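Local coordinates for protein AlbC (Streptomyces noursei, PDB 3OQV) that joins phenylalanine and leucine from their aminoacyl-tRNAs, without ATP, into a cyclodipeptide, the precursor of the antibacterial albonoursin, at residues 183-191 with 220-228. Residues are numbered along the deposited sequence; the frame is centred on the assembly and turned at random.
Sequences APLFADSPG and RAAEGQAYV
In the Rossmann fold of this enzyme, which resembles class I aminoacyl-tRNA synthetases, the kinked end of helix 169-193 is tied to the edge strand 225-229 and its lead-in turn by three hydrogen bonds, to two carbonyls and one N-H of the helix, illustrating how side chains and a loop can serve polar backbone groups at a kink. Tyr227 OH donates to Phe186 O at 2.5 Å, the carbonyl oxygen lying in the plane of the phenol ring, at its edge. One residue on, Ala222 N meets Ala187 O at 3.0 Å almost head-on (C=O...N 178°), just where the type II turn Ala222-Gln225 begins. Gln225 supplies the third: with CG anti to its own N (chi1 -180°) and the chain bent at chi2, OE1 accepts from Ser189 N at 2.8 Å, while NE2 donates a hydrogen bond to Ala226 O, fixing the amide's rotation. Were Gln225 cut back to an alanine, Ser189 N would probably lose this acceptor and the flank of Pro190 its cover, since Pro190 CD packs 3.5 Å from Gln225 OE1. Pro190 CG rests on the turn, 3.5 Å from Glu223 O, and Ser189 OG donates a hydrogen bond to a lone pair of Leu185 O. Beyond the joint, Asp188 forms a salt bridge with Arg134 of helix 126-141, Phe186 packs on Phe211 and on Leu200, a residue essential for specificity, and strand 225-229 pairs with strand 198-202.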
loop_
_atom_site.group_PDB
_atom_site.type_symbol
_atom_site.label_atom_id
_atom_site.label_comp_id
_atom_site.label_asym_id
_atom_site.label_seq_id
_atom_site.Cartn_x
_atom_site.Cartn_y
_atom_site.Cartn_z
ATOM N N ALA A 183 5.494 -1.126 5.698
ATOM C CA ALA A 183 6.311 -0.013 6.175
ATOM C C ALA A 183 7.580 0.251 5.353
ATOM O O ALA A 183 7.938 1.410 5.148
ATOM C CB ALA A 183 6.662 -0.202 7.655
ATOM N N PRO A 184 8.285 -0.813 4.918
ATOM C CA PRO A 184 9.424 -0.591 4.018
ATOM C C PRO A 184 9.062 0.284 2.819
ATOM O O PRO A 184 9.874 1.115 2.383
ATOM C CB PRO A 184 9.782 -2.011 3.565
ATOM C CG PRO A 184 9.461 -2.851 4.801
ATOM C CD PRO A 184 8.178 -2.229 5.333
ATOM N N LEU A 185 7.845 0.125 2.316
ATOM C CA LEU A 185 7.399 0.887 1.150
ATOM C C LEU A 185 7.075 2.343 1.493
ATOM O O LEU A 185 7.424 3.252 0.737
ATOM C CB LEU A 185 6.199 0.213 0.476
ATOM C CG LEU A 185 6.564 -1.004 -0.391
ATOM C CD1 LEU A 185 7.061 -2.151 0.482
ATOM C CD2 LEU A 185 5.380 -1.468 -1.225
ATOM N N PHE A 186 6.483 2.579 2.662
ATOM C CA PHE A 186 6.175 3.952 3.033
ATOM C C PHE A 186 7.301 4.715 3.741
ATOM O O PHE A 186 7.318 5.940 3.724
ATOM C CB PHE A 186 4.777 4.120 3.682
ATOM C CG PHE A 186 4.600 3.424 5.015
ATOM C CD1 PHE A 186 5.127 3.973 6.172
ATOM C CD2 PHE A 186 3.709 2.360 5.135
ATOM C CE1 PHE A 186 4.898 3.387 7.410
ATOM C CE2 PHE A 186 3.449 1.780 6.381
ATOM C CZ PHE A 186 4.015 2.316 7.519
ATOM N N ALA A 187 8.316 3.992 4.209
ATOM C CA ALA A 187 9.460 4.623 4.849
ATOM C C ALA A 187 10.641 4.782 3.902
ATOM O O ALA A 187 11.437 5.713 4.042
ATOM C CB ALA A 187 9.868 3.849 6.101
ATOM N N ASP A 188 10.788 3.858 2.956
ATOM C CA ASP A 188 12.050 3.762 2.236
ATOM C C ASP A 188 11.873 3.094 0.880
ATOM O O ASP A 188 12.601 2.171 0.550
ATOM C CB ASP A 188 13.102 3.014 3.073
ATOM C CG ASP A 188 14.538 3.271 2.586
ATOM O OD1 ASP A 188 14.721 3.916 1.529
ATOM O OD2 ASP A 188 15.481 2.778 3.229
ATOM N N SER A 189 10.974 3.631 0.059
ATOM C CA SER A 189 10.861 3.206 -1.338
ATOM C C SER A 189 12.145 3.345 -2.161
ATOM O O SER A 189 12.411 2.510 -3.030
ATOM C CB SER A 189 9.707 3.930 -2.039
ATOM O OG SER A 189 8.490 3.207 -1.867
ATOM N N PRO A 190 12.950 4.397 -1.898
ATOM C CA PRO A 190 14.208 4.434 -2.635
ATOM C C PRO A 190 15.002 3.153 -2.451
ATOM O O PRO A 190 15.515 2.605 -3.429
ATOM C CB PRO A 190 14.958 5.633 -2.028
ATOM C CG PRO A 190 13.862 6.539 -1.524
ATOM C CD PRO A 190 12.735 5.608 -1.085
ATOM N N GLY A 191 15.082 2.663 -1.217
ATOM C CA GLY A 191 15.856 1.461 -0.937
ATOM C C GLY A 191 15.167 0.185 -1.392
ATOM O O GLY A 191 15.816 -0.752 -1.852
ATOM N N ARG A 220 12.450 11.307 10.067
ATOM C CA ARG A 220 12.372 11.419 8.619
ATOM C C ARG A 220 12.423 10.045 7.937
ATOM O O ARG A 220 13.288 9.223 8.230
ATOM C CB ARG A 220 13.480 12.331 8.094
ATOM N N ALA A 221 11.475 9.804 7.036
ATOM C CA ALA A 221 11.643 8.811 5.977
ATOM C C ALA A 221 12.987 8.954 5.256
ATOM O O ALA A 221 13.701 9.955 5.425
ATOM C CB ALA A 221 10.489 8.903 4.997
ATOM N N ALA A 222 13.357 7.941 4.480
ATOM C CA ALA A 222 14.614 8.004 3.719
ATOM C C ALA A 222 14.635 9.258 2.849
ATOM O O ALA A 222 13.602 9.680 2.349
ATOM C CB ALA A 222 14.768 6.749 2.853
ATOM N N GLU A 223 15.807 9.875 2.698
ATOM C CA GLU A 223 16.036 10.824 1.619
ATOM C C GLU A 223 15.496 10.310 0.290
ATOM O O GLU A 223 15.763 9.174 -0.112
ATOM C CB GLU A 223 17.531 11.147 1.485
ATOM C CG GLU A 223 17.922 11.828 0.172
ATOM C CD GLU A 223 19.428 12.072 0.053
ATOM O OE1 GLU A 223 20.199 11.497 0.854
ATOM O OE2 GLU A 223 19.848 12.827 -0.851
ATOM N N GLY A 224 14.770 11.170 -0.408
ATOM C CA GLY A 224 14.229 10.826 -1.713
ATOM C C GLY A 224 12.789 10.347 -1.606
ATOM O O GLY A 224 12.087 10.260 -2.607
ATOM N N GLN A 225 12.348 10.023 -0.395
ATOM C CA GLN A 225 10.975 9.534 -0.225
ATOM C C GLN A 225 10.014 10.714 -0.268
ATOM O O GLN A 225 10.181 11.659 0.480
ATOM C CB GLN A 225 10.812 8.781 1.096
ATOM C CG GLN A 225 9.388 8.239 1.316
ATOM C CD GLN A 225 9.040 7.113 0.358
ATOM O OE1 GLN A 225 9.645 6.042 0.401
ATOM N NE2 GLN A 225 8.080 7.357 -0.529
ATOM N N ALA A 226 8.997 10.649 -1.128
ATOM C CA ALA A 226 7.957 11.685 -1.151
ATOM C C ALA A 226 6.562 11.055 -1.183
ATOM O O ALA A 226 6.417 9.857 -1.439
ATOM C CB ALA A 226 8.146 12.584 -2.340
ATOM N N TYR A 227 5.550 11.860 -0.874
ATOM C CA TYR A 227 4.176 11.375 -0.756
ATOM C C TYR A 227 3.262 12.376 -1.456
ATOM O O TYR A 227 3.104 13.506 -0.984
ATOM C CB TYR A 227 3.766 11.293 0.715
ATOM C CG TYR A 227 4.720 10.542 1.607
ATOM C CD1 TYR A 227 4.643 9.155 1.722
ATOM C CD2 TYR A 227 5.700 11.212 2.329
ATOM C CE1 TYR A 227 5.501 8.464 2.555
ATOM C CE2 TYR A 227 6.569 10.526 3.169
ATOM C CZ TYR A 227 6.463 9.151 3.270
ATOM O OH TYR A 227 7.311 8.458 4.099
ATOM N N VAL A 228 2.678 11.974 -2.581
ATOM C CA VAL A 228 1.950 12.907 -3.432
ATOM C C VAL A 228 0.484 12.514 -3.460
ATOM O O VAL A 228 0.154 11.359 -3.769
ATOM C CB VAL A 228 2.528 12.940 -4.852
ATOM C CG1 VAL A 228 1.618 13.696 -5.799
ATOM C CG2 VAL A 228 3.917 13.620 -4.830
#